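Matching sites in family 88 glycosyl hydrolase from Bacteroides thetaiotaomicron, a protein that probably hydrolyses glycosidic bonds of plant polysaccharides, perhaps those carrying unsaturated rhamnogalacturonyl units (PDB 5NOA (chain A, 1.26 Å), residues Trp56-Tyr61 and Thr356-Val361), and in its relative glycoside hydrolase family 88 protein from Bacteroides vulgatus (PDB 4Q88 (chain B, 1.73 Å), residues Trp39-Tyr44 and Cys339-Ile344). One frame, after least-squares fit of the local backbone (RMSD 0.28 Å); residues are numbered along the deposited sequences.

Structure 1 (5NOA); sequences WDNAAY and TSNFGV.
The amide of Asn-358 links the segments: ND2 gives a nearly straight hydrogen bond (168°) to Asp-57 OD2, 3.0 Å away, and a more bent one to Asn-58 OD1 at 2.9 Å, the latter met from above its carbonyl plane. With CG between the backbone N and the carbonyl carbon (chi1 42°), Asn-358 folds back so that OD1 accepts from Phe-359 N at 2.8 Å; asparagine suits the place by offering donor and acceptor together. Beside it, Trp-56 CH2 meets Phe-359 CD2 at 3.6 Å, the rings oblique, and Ala-60 CB, a small buried methyl, packs 3.9 Å from Phe-359 CB. Tyr-61 turns its ring edge, at CE1, to Val-361 CG1 3.9 Å away, while its hydroxyl bonds to Asn-41 and Gln-45 of helix 29-47. Ser-357 takes the N-cap position, its OG accepting from Gly-360 N at 3.0 Å. The contact thus joins the starts of helices 56-72 and 358-377, consistent with the (alpha/alpha)6 barrel of this family.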
loop_
_atom_site.group_PDB
_atom_site.type_symbol
_atom_site.label_atom_id
_atom_site.label_comp_id
_atom_site.label_asym_id
_atom_site.label_seq_id
_atom_site.Cartn_x
_atom_site.Cartn_y
_atom_site.Cartn_z
ATOM N N TRP A 56 8.077 -2.738 -7.984
ATOM C CA TRP A 56 7.009 -2.326 -7.065
ATOM C C TRP A 56 5.738 -1.864 -7.720
ATOM O O TRP A 56 4.676 -2.060 -7.147
ATOM C CB TRP A 56 7.493 -1.243 -6.105
ATOM C CG TRP A 56 7.691 0.086 -6.754
ATOM C CD1 TRP A 56 8.824 0.535 -7.372
ATOM C CD2 TRP A 56 6.716 1.136 -6.884
ATOM N NE1 TRP A 56 8.612 1.794 -7.885
ATOM C CE2 TRP A 56 7.325 2.179 -7.583
ATOM C CE3 TRP A 56 5.374 1.273 -6.478
ATOM C CZ2 TRP A 56 6.653 3.350 -7.901
ATOM C CZ3 TRP A 56 4.707 2.446 -6.807
ATOM C CH2 TRP A 56 5.352 3.460 -7.527
ATOM N N ASP A 57 5.840 -1.143 -8.827
ATOM C CA ASP A 57 4.621 -0.540 -9.376
ATOM C C ASP A 57 3.687 -1.642 -9.907
ATOM O O ASP A 57 2.482 -1.616 -9.649
ATOM C CB ASP A 57 4.972 0.534 -10.397
ATOM C CG ASP A 57 5.846 0.041 -11.582
ATOM O OD1 ASP A 57 6.765 -0.824 -11.418
ATOM O OD2 ASP A 57 5.627 0.554 -12.697
ATOM N N ASN A 58 4.250 -2.612 -10.617
ATOM C CA ASN A 58 3.453 -3.757 -11.060
ATOM C C ASN A 58 3.033 -4.582 -9.869
ATOM O O ASN A 58 1.876 -5.037 -9.775
ATOM C CB ASN A 58 4.239 -4.617 -12.038
ATOM C CG ASN A 58 4.470 -3.948 -13.353
ATOM O OD1 ASN A 58 3.709 -3.078 -13.769
ATOM N ND2 ASN A 58 5.526 -4.363 -14.024
ATOM N N ALA A 59 3.938 -4.775 -8.922
ATOM C CA ALA A 59 3.636 -5.586 -7.751
ATOM C C ALA A 59 2.520 -4.991 -6.897
ATOM O O ALA A 59 1.730 -5.721 -6.293
ATOM C CB ALA A 59 4.880 -5.825 -6.936
ATOM N N ALA A 60 2.457 -3.664 -6.832
ATOM C CA ALA A 60 1.418 -2.994 -6.074
ATOM C C ALA A 60 0.062 -3.244 -6.698
ATOM O O ALA A 60 -0.918 -3.490 -5.994
ATOM C CB ALA A 60 1.722 -1.502 -5.927
ATOM N N TYR A 61 -0.034 -3.165 -8.025
ATOM C CA TYR A 61 -1.253 -3.553 -8.720
ATOM C C TYR A 61 -1.669 -4.955 -8.279
ATOM O O TYR A 61 -2.840 -5.187 -7.957
ATOM C CB TYR A 61 -1.110 -3.484 -10.263
ATOM C CG TYR A 61 -2.249 -4.223 -10.896
ATOM C CD1 TYR A 61 -3.531 -3.690 -10.938
ATOM C CD2 TYR A 61 -2.101 -5.544 -11.297
ATOM C CE1 TYR A 61 -4.619 -4.437 -11.381
ATOM C CE2 TYR A 61 -3.172 -6.275 -11.749
ATOM C CZ TYR A 61 -4.427 -5.735 -11.777
ATOM O OH TYR A 61 -5.490 -6.522 -12.200
ATOM N N THR A 356 -3.475 7.635 -14.913
ATOM C CA THR A 356 -3.676 6.392 -14.191
ATOM C C THR A 356 -2.368 5.672 -14.022
ATOM O O THR A 356 -1.361 6.034 -14.670
ATOM C CB THR A 356 -4.699 5.449 -14.854
ATOM O OG1 THR A 356 -5.184 4.487 -13.884
ATOM C CG2 THR A 356 -4.143 4.706 -16.069
ATOM N N SER A 357 -2.369 4.651 -13.193
ATOM C CA SER A 357 -1.180 3.814 -13.078
ATOM C C SER A 357 -1.588 2.492 -12.451
ATOM O O SER A 357 -2.584 2.366 -11.770
ATOM C CB SER A 357 -0.114 4.430 -12.198
ATOM O OG SER A 357 -0.584 4.426 -10.865
ATOM N N ASN A 358 -0.701 1.527 -12.623
ATOM C CA ASN A 358 -0.786 0.244 -11.971
ATOM C C ASN A 358 -1.016 0.364 -10.462
ATOM O O ASN A 358 -1.966 -0.212 -9.934
ATOM C CB ASN A 358 0.466 -0.616 -12.298
ATOM C CG ASN A 358 1.796 0.160 -12.255
ATOM O OD1 ASN A 358 1.942 1.203 -11.640
ATOM N ND2 ASN A 358 2.794 -0.416 -12.931
ATOM N N PHE A 359 -0.167 1.130 -9.768
ATOM C CA PHE A 359 -0.275 1.230 -8.316
ATOM C C PHE A 359 -1.534 1.985 -7.902
ATOM O O PHE A 359 -2.099 1.697 -6.852
ATOM C CB PHE A 359 0.989 1.839 -7.700
ATOM C CG PHE A 359 1.253 3.268 -8.102
ATOM C CD1 PHE A 359 0.670 4.311 -7.419
ATOM C CD2 PHE A 359 2.105 3.568 -9.160
ATOM C CE1 PHE A 359 0.889 5.611 -7.824
ATOM C CE2 PHE A 359 2.318 4.890 -9.556
ATOM C CZ PHE A 359 1.712 5.901 -8.875
ATOM N N GLY A 360 -1.992 2.932 -8.720
ATOM C CA GLY A 360 -3.218 3.677 -8.417
ATOM C C GLY A 360 -4.431 2.780 -8.515
ATOM O O GLY A 360 -5.356 2.857 -7.707
ATOM N N VAL A 361 -4.459 1.942 -9.537
ATOM C CA VAL A 361 -5.540 0.958 -9.676
ATOM C C VAL A 361 -5.494 -0.004 -8.507
ATOM O O VAL A 361 -6.540 -0.335 -7.924
ATOM C CB VAL A 361 -5.440 0.219 -11.026
ATOM C CG1 VAL A 361 -6.350 -1.002 -11.091
ATOM C CG2 VAL A 361 -5.689 1.191 -12.183
#

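Structure 2 (4Q88); sequences WDNAVY and CFNFGI.
Asn-341 reaches across with its amide: ND2 makes a nearly straight (166°) but weak hydrogen bond to Asp-40 OD2 at 3.3 Å and a more bent one to Asn-41 OD1 at 3.0 Å, the latter met from above its carbonyl plane. A modelled water donates to both Asp-40 OD2 and Asn-341 OD1. CG of Asn-341 sits between the backbone N and the carbonyl carbon (chi1 48°), which brings OD1 to Phe-342 N at 2.7 Å, so one amide serves as donor and acceptor. Alongside, Trp-39 CH2 meets Phe-342 CD2 at 3.6 Å, the rings oblique, and the buried Val-43 packs CB 4.0 Å from Phe-342 CB with CG1 alongside, a branched apolar chain suited to this interior spot. Tyr-44 turns its ring edge, at CD1, to Ile-344 CG2 4.2 Å away; its hydroxyl is bonded to Asn-24 and Gln-28 of helix 13-30. Phe-340 occupies the N-cap position, but its side chain has no polar atom to cap the helix, and Gly-343 N forms a weak bond to the backbone oxygen Phe-340 O.

How the two compare
The CA atoms coincide within the error, and the side chains of Trp-56(A), Asp-57(A), Asn-58(A), Tyr-61(A), Asn-358(A) and Phe-359(A) and their counterparts keep their place. The bond from Asn-358(A) ND2 to Asn-58(A) OD1 recurs between Asn-341(B) ND2 and Asn-41(B) OD1. The clearest polar change is at the N-cap. Ser-357(A) gives way to Phe-340(B), so OG goes and with it the 3.0 Å bond from Gly-360(A) N to Ser-357(A) OG; the newcomer has no polar side-chain atom to replace it, which may weaken the capping of this helix. The side chain also turns, chi1 going from 69° to -61°, and the whole phenyl ring comes where Ser-357(A) has no atoms, though Ser-357(A) CB touches Phe-359(A) CE2 just as Phe-340(B) CB touches Phe-342(B) CE2. Just before it, Thr-356(A) becomes Cys-339(B): CG2 of Thr-356(A) goes, while OG1 of Thr-356(A) and SG of Cys-339(B) lie 0.8 Å apart after superposition. On the other helix Ala-60(A) is exchanged for Val-43(B). The CB atoms coincide and the packing on Phe-359(A) and Phe-342(B) persists, but CG1 and CG2 of Val-43(B), which have no counterpart in Ala-60(A), add apolar bulk at a buried position. Finally, Val-361(A) becomes Ile-344(B): CG1 of Val-361(A) and CG2 of Ile-344(B) are 0.2 Å apart, CG2 of Val-361(A) and CG1 of Ile-344(B) likewise 0.2 Å apart, and the chain is lengthened by CD1 of Ile-344(B).

Structure 2 (4Q88)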
loop_
_atom_site.group_PDB
_atom_site.type_symbol
_atom_site.label_atom_id
_atom_site.label_comp_id
_atom_site.label_asym_id
_atom_site.label_seq_id
_atom_site.Cartn_x
_atom_site.Cartn_y
_atom_site.Cartn_z
ATOM N N TRP B 39 8.115 -2.608 -8.035
ATOM C CA TRP B 39 7.042 -2.213 -7.088
ATOM C C TRP B 39 5.693 -1.810 -7.720
ATOM O O TRP B 39 4.650 -2.094 -7.172
ATOM C CB TRP B 39 7.522 -1.075 -6.164
ATOM C CG TRP B 39 7.577 0.232 -6.890
ATOM C CD1 TRP B 39 8.605 0.713 -7.643
ATOM C CD2 TRP B 39 6.541 1.203 -6.962
ATOM N NE1 TRP B 39 8.271 1.937 -8.199
ATOM C CE2 TRP B 39 7.009 2.263 -7.777
ATOM C CE3 TRP B 39 5.287 1.316 -6.372
ATOM C CZ2 TRP B 39 6.222 3.382 -8.054
ATOM C CZ3 TRP B 39 4.509 2.415 -6.663
ATOM C CH2 TRP B 39 4.992 3.448 -7.459
ATOM N N ASP B 40 5.732 -1.084 -8.828
ATOM C CA ASP B 40 4.496 -0.542 -9.376
ATOM C C ASP B 40 3.576 -1.654 -9.876
ATOM O O ASP B 40 2.372 -1.669 -9.544
ATOM C CB ASP B 40 4.779 0.554 -10.421
ATOM C CG ASP B 40 5.641 0.086 -11.588
ATOM O OD1 ASP B 40 6.430 -0.899 -11.525
ATOM O OD2 ASP B 40 5.497 0.752 -12.621
ATOM N N ASN B 41 4.131 -2.622 -10.617
ATOM C CA ASN B 41 3.365 -3.814 -10.953
ATOM C C ASN B 41 3.005 -4.636 -9.732
ATOM O O ASN B 41 1.885 -5.140 -9.607
ATOM C CB ASN B 41 4.146 -4.678 -11.941
ATOM C CG ASN B 41 4.350 -3.985 -13.268
ATOM O OD1 ASN B 41 3.451 -3.314 -13.770
ATOM N ND2 ASN B 41 5.491 -4.224 -13.898
ATOM N N ALA B 42 3.954 -4.763 -8.803
ATOM C CA ALA B 42 3.727 -5.576 -7.646
ATOM C C ALA B 42 2.607 -5.019 -6.757
ATOM O O ALA B 42 1.871 -5.787 -6.162
ATOM C CB ALA B 42 5.005 -5.718 -6.810
ATOM N N VAL B 43 2.492 -3.693 -6.667
ATOM C CA VAL B 43 1.369 -3.089 -5.885
ATOM C C VAL B 43 0.023 -3.410 -6.589
ATOM O O VAL B 43 -0.933 -3.735 -5.937
ATOM C CB VAL B 43 1.554 -1.582 -5.663
ATOM C CG1 VAL B 43 0.277 -0.932 -5.080
ATOM C CG2 VAL B 43 2.720 -1.390 -4.713
ATOM N N TYR B 44 -0.002 -3.346 -7.914
ATOM C CA TYR B 44 -1.199 -3.720 -8.665
ATOM C C TYR B 44 -1.568 -5.170 -8.227
ATOM O O TYR B 44 -2.725 -5.452 -7.872
ATOM C CB TYR B 44 -1.060 -3.620 -10.181
ATOM C CG TYR B 44 -2.203 -4.437 -10.778
ATOM C CD1 TYR B 44 -3.503 -3.950 -10.786
ATOM C CD2 TYR B 44 -1.980 -5.756 -11.163
ATOM C CE1 TYR B 44 -4.577 -4.758 -11.231
ATOM C CE2 TYR B 44 -3.030 -6.563 -11.617
ATOM C CZ TYR B 44 -4.313 -6.057 -11.648
ATOM O OH TYR B 44 -5.348 -6.870 -12.010
ATOM N N CYS B 339 -3.268 7.995 -14.778
ATOM C CA CYS B 339 -3.678 6.671 -14.294
ATOM C C CYS B 339 -2.478 5.754 -14.327
ATOM O O CYS B 339 -1.772 5.690 -15.366
ATOM C CB CYS B 339 -4.747 6.091 -15.201
ATOM S SG CYS B 339 -5.306 4.466 -14.628
ATOM N N PHE B 340 -2.224 5.051 -13.230
ATOM C CA PHE B 340 -1.087 4.126 -13.126
ATOM C C PHE B 340 -1.523 2.844 -12.414
ATOM O O PHE B 340 -2.346 2.897 -11.500
ATOM C CB PHE B 340 0.098 4.729 -12.387
ATOM C CG PHE B 340 0.658 5.968 -13.073
ATOM C CD1 PHE B 340 1.499 5.834 -14.159
ATOM C CD2 PHE B 340 0.282 7.217 -12.673
ATOM C CE1 PHE B 340 1.980 6.955 -14.840
ATOM C CE2 PHE B 340 0.763 8.340 -13.317
ATOM C CZ PHE B 340 1.629 8.207 -14.390
ATOM N N ASN B 341 -0.893 1.733 -12.822
ATOM C CA ASN B 341 -1.075 0.410 -12.190
ATOM C C ASN B 341 -1.175 0.449 -10.665
ATOM O O ASN B 341 -2.074 -0.122 -10.074
ATOM C CB ASN B 341 0.092 -0.544 -12.583
ATOM C CG ASN B 341 1.509 0.074 -12.429
ATOM O OD1 ASN B 341 1.736 1.140 -11.838
ATOM N ND2 ASN B 341 2.474 -0.569 -13.093
ATOM N N PHE B 342 -0.236 1.121 -10.006
ATOM C CA PHE B 342 -0.217 1.080 -8.566
ATOM C C PHE B 342 -1.423 1.761 -7.934
ATOM O O PHE B 342 -1.869 1.362 -6.862
ATOM C CB PHE B 342 1.101 1.647 -8.013
ATOM C CG PHE B 342 1.268 3.120 -8.242
ATOM C CD1 PHE B 342 0.763 4.042 -7.327
ATOM C CD2 PHE B 342 1.943 3.577 -9.342
ATOM C CE1 PHE B 342 0.877 5.421 -7.568
ATOM C CE2 PHE B 342 2.059 4.946 -9.586
ATOM C CZ PHE B 342 1.535 5.856 -8.698
ATOM N N GLY B 343 -1.945 2.773 -8.619
ATOM C CA GLY B 343 -3.126 3.521 -8.231
ATOM C C GLY B 343 -4.403 2.747 -8.433
ATOM O O GLY B 343 -5.304 2.809 -7.635
ATOM N N ILE B 344 -4.440 1.954 -9.488
ATOM C CA ILE B 344 -5.526 0.999 -9.703
ATOM C C ILE B 344 -5.482 -0.038 -8.600
ATOM O O ILE B 344 -6.499 -0.355 -8.022
ATOM C CB ILE B 344 -5.407 0.333 -11.060
ATOM C CG1 ILE B 344 -5.647 1.402 -12.142
ATOM C CG2 ILE B 344 -6.372 -0.859 -11.170
ATOM C CD1 ILE B 344 -5.376 0.966 -13.555
HETATM O O HOH W 1 3.629 2.962 -12.872
#